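Local coordinates for protein putative cytochrome P450 120 (PDB 2VE3) that binds heme and retinoic acid and is probably a cytochrome P450 monooxygenase that inserts an atom of molecular oxygen into its substrate, at residues I142-L147 / T258-L263; Q129-Q134 / R148-D153; E423-V426 / P430-K433. One frame throughout, in Å; residues are numbered along the deposited sequence.

Interaction 1 (I142-L147 / T258-L263); sequences IWYPQL and TLTSAL. With HEM (protoporphyrin IX containing Fe), chain C.
Y144 and T260 meet at about a right angle, the phenol ring reaching across from helix 143-159 to a single methyl group on helix 241-272. That methyl, CG2 of T260, approaches the ring obliquely, tightly at 3.2 Å from Y144 CE1 and also close to CZ and OH. In the tyrosine, CG anti to the backbone N (chi1 -180°) lets the far end of the ring come close to helix 241-272, and its hydroxyl passes the methyl to hydrogen-bond with R148 NH1. T260 divides its two branches by chemistry: CG2 is given to the tyrosine, whereas OG1 bonds to T151 OG1 and H256 O. One turn further along, L147 and L263 extend the apolar seam. L147 CD2 lies 4.3 Å from L263 CB, and L147 CD1 touches the L263 backbone while also resting 4.1 Å above the ring plane of W143, offset toward the rim.

The segment axes come within 9.8 Å at 142°, a roughly antiparallel crossing of the P450 helix E with the long central helix. On another side of that central helix, T258 OG1, hydrogen-bonded to A254 O, lies 3.0 Å from the heme methine carbon CHC, and T258 touches retinoic acid too. Apolar contacts thus join the helices across this buried interface, the polar ends of Y144 and T260 being satisfied by neighbours beyond it, so shape probably governs the fit of the two helices here.

Interaction 2 (Q129-Q134 / R148-D153); sequences QGYLEQ and RRMTFD
The Y131 ring presents one face to M150 and its hydroxyl edge to D153. Over the face, M150 CB stands 3.8 Å from the ring centroid and only 8° off the normal, a CH-pi contact centred on the ring. M150 CG stands over the rim, 3.6 Å from Y131 CD1. With CG anti to the backbone N and the chain extended through chi2, the sulfur comes to lie off-centre: SD is 5.3 Å from the centroid in an oblique Met-aromatic contact, and the side chain also touches V128, W135 and L263.

At the edge, D153 OD2 lies in the ring plane and accepts a short hydrogen bond of 2.6 Å from Y131 OH. The two flat groups are strongly turned against each other, ring and carboxylate planes standing 69° apart, and the phenol reaches OD2 from well above the carboxylate plane. Face and edge contacts together fix both the position and the tilt of the tyrosine. R149 adds its CB, 4.0 Å from Y131 OH, while its guanidinium end leads away from this contact.

Y131 also meets the W135 ring on its own helix, the two rings inclined to each other. The axes of the two short segments run nearly antiparallel, at 163° and 10.7 Å apart. This is the pairing of the D and E helices, the antiparallel neighbours in the four-helix D-E-I-L bundle at the core of the cytochrome P450 fold.

Interaction 3 (E423-V426 / P430-K433); sequences ELVV and PRPK
E423 O accepts the shortest polar bond of the hairpin, from K433 N at 2.7 Å, and a CA-H...O contact from P432 reaches the same oxygen. Further in, V425 and R431 form an antiparallel hydrogen-bonded pair: V425 N donates to R431 O and R431 N to V425 O, each over 2.8 Å. The N-H angle is 158° in the first and a little more bent, 147°, in the second. Proline suits the flanking position at P432, whose pairing with L424 is non-hydrogen-bonded and asks for no N-H across the strands.

In the central pair, V425 CG2 sits over the middle of one face of the R431 guanidinium, 3.5 Å above its plane, and the same methyl is 3.5 Å from R431 CG. The arginine leaves its backbone with CG between N and the carbonyl carbon (chi1 58°), then runs extended as far as NE, which lays its flat end across the valine; NH2 is anchored by T427 OG1 in the turn. Cut back to an alanine here, the strand would probably leave V425 CG2 without its guanidinium cover and T427 OG1 without its mate. V426 CG1 packs beside P430 CD at 4.1 Å, and the V426 side chain comes within about 4 Å of retinoic acid.

This placing is consistent with the P450 beta-4 hairpin, whose turn lines the substrate pocket. Chemically, paired amides set the register, while an apolar methyl against the face of a charged group and a bond into the turn are likely to steady the hairpin beside the ligand.

From the N terminus, helix 121-137 supplies the first segment, and interaction 2 closes the short loop through strand 140-142 back onto helix 143-159. Interaction 1 opens inside that loop, at 142-147, and closes much later on helix 241-272, so the two cross rather than nest. Helix 143-159 serves both, and L263 CD1 of interaction 1 packs 3.4 Å from M150 CE of interaction 2. Interaction 3 follows in series as a local hairpin near the C terminus. It docks on interaction 1 through a probable hydrogen bond from S261 OG to P430 O. Together they tie the helical bundle to the hairpin beside the retinoic acid.

Interaction 1 (I142-L147 / T258-L263)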
loop_
_atom_site.group_PDB
_atom_site.type_symbol
_atom_site.label_atom_id
_atom_site.label_comp_id
_atom_site.label_asym_id
_atom_site.label_seq_id
_atom_site.Cartn_x
_atom_site.Cartn_y
_atom_site.Cartn_z
ATOM N N ILE A 142 6.250 -12.695 -18.009
ATOM C CA ILE A 142 4.933 -12.271 -17.503
ATOM C C ILE A 142 5.174 -11.666 -16.112
ATOM O O ILE A 142 5.207 -12.396 -15.113
ATOM C CB ILE A 142 3.925 -13.453 -17.454
ATOM C CG1 ILE A 142 3.803 -14.095 -18.842
ATOM C CG2 ILE A 142 2.562 -12.998 -16.907
ATOM C CD1 ILE A 142 2.860 -15.322 -18.903
ATOM N N TRP A 143 5.361 -10.340 -16.056
ATOM C CA TRP A 143 6.021 -9.716 -14.899
ATOM C C TRP A 143 5.214 -9.641 -13.617
ATOM O O TRP A 143 5.761 -9.854 -12.539
ATOM C CB TRP A 143 6.527 -8.302 -15.206
ATOM C CG TRP A 143 7.881 -8.009 -14.652
ATOM C CD1 TRP A 143 8.542 -8.708 -13.686
ATOM C CD2 TRP A 143 8.744 -6.926 -15.032
ATOM N NE1 TRP A 143 9.779 -8.140 -13.449
ATOM C CE2 TRP A 143 9.926 -7.047 -14.265
ATOM C CE3 TRP A 143 8.637 -5.870 -15.957
ATOM C CZ2 TRP A 143 10.996 -6.150 -14.393
ATOM C CZ3 TRP A 143 9.711 -4.987 -16.093
ATOM C CH2 TRP A 143 10.870 -5.134 -15.313
ATOM N N TYR A 144 3.932 -9.313 -13.711
ATOM C CA TYR A 144 3.184 -9.046 -12.497
ATOM C C TYR A 144 3.310 -10.176 -11.424
ATOM O O TYR A 144 3.686 -9.885 -10.295
ATOM C CB TYR A 144 1.740 -8.599 -12.788
ATOM C CG TYR A 144 0.967 -8.314 -11.520
ATOM C CD1 TYR A 144 1.184 -7.132 -10.791
ATOM C CD2 TYR A 144 0.040 -9.239 -11.028
ATOM C CE1 TYR A 144 0.506 -6.880 -9.607
ATOM C CE2 TYR A 144 -0.662 -8.990 -9.850
ATOM C CZ TYR A 144 -0.418 -7.812 -9.142
ATOM O OH TYR A 144 -1.109 -7.581 -7.984
ATOM N N PRO A 145 3.046 -11.459 -11.789
ATOM C CA PRO A 145 3.157 -12.590 -10.846
ATOM C C PRO A 145 4.563 -12.796 -10.297
ATOM O O PRO A 145 4.726 -13.254 -9.162
ATOM C CB PRO A 145 2.777 -13.807 -11.706
ATOM C CG PRO A 145 2.021 -13.257 -12.846
ATOM C CD PRO A 145 2.610 -11.919 -13.121
ATOM N N GLN A 146 5.561 -12.465 -11.111
ATOM C CA GLN A 146 6.963 -12.469 -10.698
ATOM C C GLN A 146 7.278 -11.421 -9.638
ATOM O O GLN A 146 7.987 -11.709 -8.682
ATOM C CB GLN A 146 7.882 -12.254 -11.902
ATOM C CG GLN A 146 7.965 -13.442 -12.850
ATOM C CD GLN A 146 8.438 -14.721 -12.179
ATOM O OE1 GLN A 146 9.531 -14.782 -11.590
ATOM N NE2 GLN A 146 7.622 -15.761 -12.287
ATOM N N LEU A 147 6.770 -10.205 -9.836
ATOM C CA LEU A 147 6.939 -9.124 -8.872
ATOM C C LEU A 147 6.312 -9.502 -7.533
ATOM O O LEU A 147 6.860 -9.163 -6.497
ATOM C CB LEU A 147 6.337 -7.821 -9.402
ATOM C CG LEU A 147 7.081 -7.178 -10.591
ATOM C CD1 LEU A 147 6.176 -6.162 -11.268
ATOM C CD2 LEU A 147 8.409 -6.527 -10.178
ATOM N N THR A 258 1.290 -3.697 -1.182
ATOM C CA THR A 258 1.437 -2.321 -1.667
ATOM C C THR A 258 2.629 -2.244 -2.628
ATOM O O THR A 258 2.546 -1.616 -3.683
ATOM C CB THR A 258 1.588 -1.303 -0.479
ATOM O OG1 THR A 258 2.794 -1.569 0.246
ATOM C CG2 THR A 258 0.389 -1.409 0.493
ATOM N N LEU A 259 3.722 -2.919 -2.269
ATOM C CA LEU A 259 4.928 -2.866 -3.087
ATOM C C LEU A 259 4.793 -3.586 -4.407
ATOM O O LEU A 259 5.397 -3.184 -5.385
ATOM C CB LEU A 259 6.164 -3.325 -2.304
ATOM C CG LEU A 259 6.679 -2.049 -1.645
ATOM C CD1 LEU A 259 6.940 -2.224 -0.171
ATOM C CD2 LEU A 259 7.874 -1.454 -2.432
ATOM N N THR A 260 4.008 -4.662 -4.439
ATOM C CA THR A 260 3.642 -5.294 -5.709
ATOM C C THR A 260 3.017 -4.292 -6.697
ATOM O O THR A 260 3.424 -4.212 -7.842
ATOM C CB THR A 260 2.680 -6.448 -5.475
ATOM O OG1 THR A 260 3.397 -7.542 -4.871
ATOM C CG2 THR A 260 2.093 -6.893 -6.784
ATOM N N SER A 261 2.026 -3.541 -6.237
ATOM C CA SER A 261 1.410 -2.478 -7.028
ATOM C C SER A 261 2.410 -1.358 -7.437
ATOM O O SER A 261 2.534 -1.044 -8.628
ATOM C CB SER A 261 0.185 -1.922 -6.301
ATOM O OG SER A 261 -0.476 -0.956 -7.090
ATOM N N ALA A 262 3.136 -0.788 -6.469
ATOM C CA ALA A 262 4.054 0.316 -6.765
ATOM C C ALA A 262 5.083 -0.074 -7.835
ATOM O O ALA A 262 5.356 0.709 -8.745
ATOM C CB ALA A 262 4.742 0.831 -5.497
ATOM N N LEU A 263 5.625 -1.290 -7.735
ATOM C CA LEU A 263 6.687 -1.733 -8.661
ATOM C C LEU A 263 6.178 -2.166 -10.022
ATOM O O LEU A 263 6.899 -1.980 -10.994
ATOM C CB LEU A 263 7.555 -2.848 -8.067
ATOM C CG LEU A 263 8.185 -2.681 -6.682
ATOM C CD1 LEU A 263 9.048 -3.907 -6.415
ATOM C CD2 LEU A 263 8.991 -1.384 -6.516
HETATM C CHA HEM C . -1.242 2.866 6.632
HETATM C CHB HEM C . -0.353 3.481 1.893
HETATM C CHC HEM C . 3.501 0.528 2.212
HETATM C CHD HEM C . 2.313 -0.530 6.765
HETATM C C1A HEM C . -1.349 3.322 5.325
HETATM C C2A HEM C . -2.328 4.251 4.790
HETATM C C3A HEM C . -2.060 4.426 3.481
HETATM C C4A HEM C . -0.929 3.598 3.146
HETATM C CMA HEM C . -2.814 5.311 2.470
HETATM C CAA HEM C . -3.434 4.953 5.613
HETATM C CBA HEM C . -4.758 4.193 5.596
HETATM C CGA HEM C . -5.688 4.886 6.569
HETATM O O1A HEM C . -6.019 6.081 6.313
HETATM O O2A HEM C . -6.095 4.251 7.587
HETATM C C1B HEM C . 0.790 2.771 1.576
HETATM C C2B HEM C . 1.500 2.792 0.304
HETATM C C3B HEM C . 2.572 1.979 0.397
HETATM C C4B HEM C . 2.564 1.420 1.724
HETATM C CMB HEM C . 1.067 3.633 -0.917
HETATM C CAB HEM C . 3.649 1.625 -0.679
HETATM C CBB HEM C . 4.104 2.502 -1.588
HETATM C C1C HEM C . 3.563 0.010 3.484
HETATM C C2C HEM C . 4.602 -0.850 4.013
HETATM C C3C HEM C . 4.280 -1.148 5.279
HETATM C C4C HEM C . 3.007 -0.490 5.575
HETATM C CMC HEM C . 5.874 -1.294 3.240
HETATM C CAC HEM C . 5.100 -2.007 6.285
HETATM C CBC HEM C . 5.211 -3.338 6.207
HETATM C C1D HEM C . 1.204 0.212 7.117
HETATM C C2D HEM C . 0.462 0.024 8.336
HETATM C C3D HEM C . -0.654 1.074 8.302
HETATM C C4D HEM C . -0.455 1.814 7.070
HETATM C CMD HEM C . 0.739 -1.031 9.438
HETATM C CAD HEM C . -1.755 1.325 9.358
HETATM C CBD HEM C . -1.399 2.600 10.119
HETATM C CGD HEM C . -2.423 2.882 11.192
HETATM O O1D HEM C . -2.127 3.746 12.055
HETATM O O2D HEM C . -3.528 2.261 11.210
HETATM N NA HEM C . -0.518 2.948 4.296
HETATM N NB HEM C . 1.459 1.908 2.415
HETATM N NC HEM C . 2.596 0.205 4.455
HETATM N ND HEM C . 0.651 1.279 6.402
HETATM FE FE HEM C . 1.254 1.790 4.446
#

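Interaction 2 (Q129-Q134 / R148-D153)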
loop_
_atom_site.group_PDB
_atom_site.type_symbol
_atom_site.label_atom_id
_atom_site.label_comp_id
_atom_site.label_asym_id
_atom_site.label_seq_id
_atom_site.Cartn_x
_atom_site.Cartn_y
_atom_site.Cartn_z
ATOM N N GLN A 129 18.555 -8.498 -6.973
ATOM C CA GLN A 129 19.468 -8.934 -8.035
ATOM C C GLN A 129 19.268 -10.385 -8.453
ATOM O O GLN A 129 19.384 -10.715 -9.636
ATOM C CB GLN A 129 20.923 -8.759 -7.605
ATOM C CG GLN A 129 21.339 -7.339 -7.315
ATOM C CD GLN A 129 21.517 -6.513 -8.566
ATOM O OE1 GLN A 129 20.555 -6.237 -9.282
ATOM N NE2 GLN A 129 22.750 -6.094 -8.830
ATOM N N GLY A 130 18.988 -11.253 -7.483
ATOM C CA GLY A 130 18.693 -12.651 -7.774
ATOM C C GLY A 130 17.565 -12.791 -8.781
ATOM O O GLY A 130 17.673 -13.559 -9.731
ATOM N N TYR A 131 16.483 -12.044 -8.577
ATOM C CA TYR A 131 15.324 -12.106 -9.471
ATOM C C TYR A 131 15.598 -11.502 -10.838
ATOM O O TYR A 131 15.159 -12.051 -11.837
ATOM C CB TYR A 131 14.099 -11.431 -8.846
ATOM C CG TYR A 131 13.329 -12.332 -7.917
ATOM C CD1 TYR A 131 13.614 -12.356 -6.551
ATOM C CD2 TYR A 131 12.327 -13.177 -8.400
ATOM C CE1 TYR A 131 12.924 -13.180 -5.697
ATOM C CE2 TYR A 131 11.632 -14.010 -7.540
ATOM C CZ TYR A 131 11.944 -14.001 -6.191
ATOM O OH TYR A 131 11.267 -14.811 -5.318
ATOM N N LEU A 132 16.313 -10.376 -10.875
ATOM C CA LEU A 132 16.660 -9.708 -12.134
ATOM C C LEU A 132 17.461 -10.624 -13.053
ATOM O O LEU A 132 17.206 -10.689 -14.260
ATOM C CB LEU A 132 17.428 -8.404 -11.868
ATOM C CG LEU A 132 16.615 -7.252 -11.271
ATOM C CD1 LEU A 132 17.505 -6.143 -10.757
ATOM C CD2 LEU A 132 15.610 -6.715 -12.282
ATOM N N GLU A 133 18.418 -11.334 -12.459
ATOM C CA GLU A 133 19.231 -12.321 -13.161
ATOM C C GLU A 133 18.370 -13.404 -13.824
ATOM O O GLU A 133 18.546 -13.696 -15.009
ATOM C CB GLU A 133 20.269 -12.930 -12.206
ATOM C CG GLU A 133 20.920 -14.219 -12.731
ATOM C CD GLU A 133 22.321 -14.438 -12.198
ATOM O OE1 GLU A 133 23.171 -13.531 -12.357
ATOM O OE2 GLU A 133 22.578 -15.524 -11.638
ATOM N N GLN A 134 17.444 -13.984 -13.061
ATOM C CA GLN A 134 16.485 -14.943 -13.602
ATOM C C GLN A 134 15.673 -14.345 -14.761
ATOM O O GLN A 134 15.590 -14.949 -15.833
ATOM C CB GLN A 134 15.553 -15.479 -12.506
ATOM C CG GLN A 134 14.631 -16.618 -12.985
ATOM C CD GLN A 134 13.243 -16.610 -12.322
ATOM O OE1 GLN A 134 12.948 -15.765 -11.470
ATOM N NE2 GLN A 134 12.388 -17.558 -12.720
ATOM N N ARG A 148 5.189 -10.229 -7.582
ATOM C CA ARG A 148 4.513 -10.737 -6.388
ATOM C C ARG A 148 5.370 -11.749 -5.640
ATOM O O ARG A 148 5.366 -11.767 -4.410
ATOM C CB ARG A 148 3.157 -11.359 -6.727
ATOM C CG ARG A 148 2.098 -10.350 -7.114
ATOM C CD ARG A 148 0.698 -10.936 -7.106
ATOM N NE ARG A 148 0.224 -11.190 -5.750
ATOM C CZ ARG A 148 -0.339 -10.286 -4.955
ATOM N NH1 ARG A 148 -0.510 -9.034 -5.378
ATOM N NH2 ARG A 148 -0.725 -10.637 -3.724
ATOM N N ARG A 149 6.115 -12.576 -6.374
ATOM C CA ARG A 149 7.022 -13.543 -5.733
ATOM C C ARG A 149 8.160 -12.820 -5.031
ATOM O O ARG A 149 8.440 -13.097 -3.872
ATOM C CB ARG A 149 7.556 -14.581 -6.724
ATOM C CG ARG A 149 6.470 -15.506 -7.286
ATOM C CD ARG A 149 7.011 -16.886 -7.698
ATOM N NE ARG A 149 6.684 -17.907 -6.693
ATOM C CZ ARG A 149 5.560 -18.629 -6.677
ATOM N NH1 ARG A 149 4.635 -18.466 -7.625
ATOM N NH2 ARG A 149 5.357 -19.516 -5.712
ATOM N N MET A 150 8.778 -11.871 -5.733
ATOM C CA MET A 150 9.880 -11.084 -5.201
ATOM C C MET A 150 9.501 -10.289 -3.953
ATOM O O MET A 150 10.168 -10.419 -2.928
ATOM C CB MET A 150 10.442 -10.148 -6.264
ATOM C CG MET A 150 11.686 -9.357 -5.813
ATOM S SD MET A 150 12.064 -7.937 -6.868
ATOM C CE MET A 150 10.615 -6.935 -6.610
ATOM N N THR A 151 8.445 -9.473 -4.034
ATOM C CA THR A 151 8.121 -8.573 -2.922
ATOM C C THR A 151 7.747 -9.355 -1.672
ATOM O O THR A 151 8.084 -8.927 -0.570
ATOM C CB THR A 151 6.990 -7.551 -3.219
ATOM O OG1 THR A 151 5.755 -8.233 -3.466
ATOM C CG2 THR A 151 7.344 -6.650 -4.374
ATOM N N PHE A 152 7.050 -10.482 -1.838
ATOM C CA PHE A 152 6.789 -11.373 -0.694
ATOM C C PHE A 152 8.099 -11.866 -0.091
ATOM O O PHE A 152 8.268 -11.829 1.124
ATOM C CB PHE A 152 5.864 -12.560 -1.022
ATOM C CG PHE A 152 5.512 -13.389 0.198
ATOM C CD1 PHE A 152 4.649 -12.886 1.168
ATOM C CD2 PHE A 152 6.099 -14.624 0.412
ATOM C CE1 PHE A 152 4.356 -13.625 2.324
ATOM C CE2 PHE A 152 5.808 -15.368 1.556
ATOM C CZ PHE A 152 4.939 -14.867 2.506
ATOM N N ASP A 153 9.016 -12.320 -0.944
ATOM C CA ASP A 153 10.337 -12.780 -0.522
ATOM C C ASP A 153 11.121 -11.752 0.286
ATOM O O ASP A 153 11.785 -12.118 1.242
ATOM C CB ASP A 153 11.178 -13.209 -1.728
ATOM C CG ASP A 153 10.911 -14.640 -2.151
ATOM O OD1 ASP A 153 9.803 -15.154 -1.869
ATOM O OD2 ASP A 153 11.812 -15.244 -2.775
#

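Interaction 3 (E423-V426 / P430-K433)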
loop_
_atom_site.group_PDB
_atom_site.type_symbol
_atom_site.label_atom_id
_atom_site.label_comp_id
_atom_site.label_asym_id
_atom_site.label_seq_id
_atom_site.Cartn_x
_atom_site.Cartn_y
_atom_site.Cartn_z
ATOM N N GLU A 423 -4.652 -2.120 -19.095
ATOM C CA GLU A 423 -5.726 -1.556 -18.282
ATOM C C GLU A 423 -5.634 -2.044 -16.837
ATOM O O GLU A 423 -5.304 -3.206 -16.581
ATOM C CB GLU A 423 -7.074 -1.944 -18.876
ATOM C CG GLU A 423 -8.181 -0.940 -18.635
ATOM C CD GLU A 423 -8.088 0.261 -19.560
ATOM O OE1 GLU A 423 -7.090 0.341 -20.320
ATOM O OE2 GLU A 423 -9.008 1.117 -19.524
ATOM N N LEU A 424 -5.951 -1.158 -15.899
ATOM C CA LEU A 424 -5.679 -1.404 -14.489
ATOM C C LEU A 424 -6.902 -1.912 -13.735
ATOM O O LEU A 424 -7.970 -1.286 -13.753
ATOM C CB LEU A 424 -5.112 -0.139 -13.819
ATOM C CG LEU A 424 -3.760 0.427 -14.282
ATOM C CD1 LEU A 424 -3.515 1.807 -13.653
ATOM C CD2 LEU A 424 -2.603 -0.520 -13.991
ATOM N N VAL A 425 -6.750 -3.062 -13.087
ATOM C CA VAL A 425 -7.783 -3.588 -12.190
ATOM C C VAL A 425 -7.289 -3.475 -10.759
ATOM O O VAL A 425 -6.088 -3.444 -10.529
ATOM C CB VAL A 425 -8.193 -5.060 -12.526
ATOM C CG1 VAL A 425 -9.011 -5.098 -13.827
ATOM C CG2 VAL A 425 -6.994 -5.942 -12.659
ATOM N N VAL A 426 -8.223 -3.390 -9.814
ATOM C CA VAL A 426 -7.914 -3.137 -8.408
ATOM C C VAL A 426 -8.558 -4.186 -7.474
ATOM O O VAL A 426 -9.649 -3.966 -6.944
ATOM C CB VAL A 426 -8.321 -1.684 -7.986
ATOM C CG1 VAL A 426 -7.776 -1.348 -6.635
ATOM C CG2 VAL A 426 -7.836 -0.626 -9.007
ATOM N N PRO A 430 -4.049 -1.592 -7.677
ATOM C CA PRO A 430 -3.863 -1.524 -9.140
ATOM C C PRO A 430 -2.876 -2.544 -9.716
ATOM O O PRO A 430 -1.767 -2.677 -9.225
ATOM C CB PRO A 430 -3.367 -0.087 -9.372
ATOM C CG PRO A 430 -3.892 0.684 -8.230
ATOM C CD PRO A 430 -3.895 -0.262 -7.049
ATOM N N ARG A 431 -3.309 -3.269 -10.753
ATOM C CA ARG A 431 -2.449 -4.180 -11.531
ATOM C C ARG A 431 -2.896 -4.124 -12.989
ATOM O O ARG A 431 -4.077 -3.926 -13.251
ATOM C CB ARG A 431 -2.514 -5.624 -10.992
ATOM C CG ARG A 431 -3.915 -6.246 -10.963
ATOM C CD ARG A 431 -4.017 -7.560 -10.160
ATOM N NE ARG A 431 -5.442 -7.910 -9.987
ATOM C CZ ARG A 431 -6.098 -8.793 -10.750
ATOM N NH1 ARG A 431 -5.442 -9.456 -11.706
ATOM N NH2 ARG A 431 -7.399 -9.028 -10.551
ATOM N N PRO A 432 -1.956 -4.274 -13.950
ATOM C CA PRO A 432 -2.362 -4.362 -15.358
ATOM C C PRO A 432 -3.102 -5.687 -15.646
ATOM O O PRO A 432 -2.660 -6.746 -15.192
ATOM C CB PRO A 432 -1.028 -4.302 -16.112
ATOM C CG PRO A 432 -0.036 -4.835 -15.145
ATOM C CD PRO A 432 -0.495 -4.375 -13.789
ATOM N N LYS A 433 -4.217 -5.616 -16.367
ATOM C CA LYS A 433 -5.057 -6.804 -16.616
ATOM C C LYS A 433 -4.297 -8.018 -17.182
ATOM O O LYS A 433 -4.463 -9.138 -16.680
ATOM C CB LYS A 433 -6.286 -6.468 -17.468
ATOM C CG LYS A 433 -7.470 -7.441 -17.261
ATOM C CD LYS A 433 -8.702 -7.042 -18.050
ATOM C CE LYS A 433 -9.163 -5.609 -17.708
ATOM N NZ LYS A 433 -10.331 -5.157 -18.532
#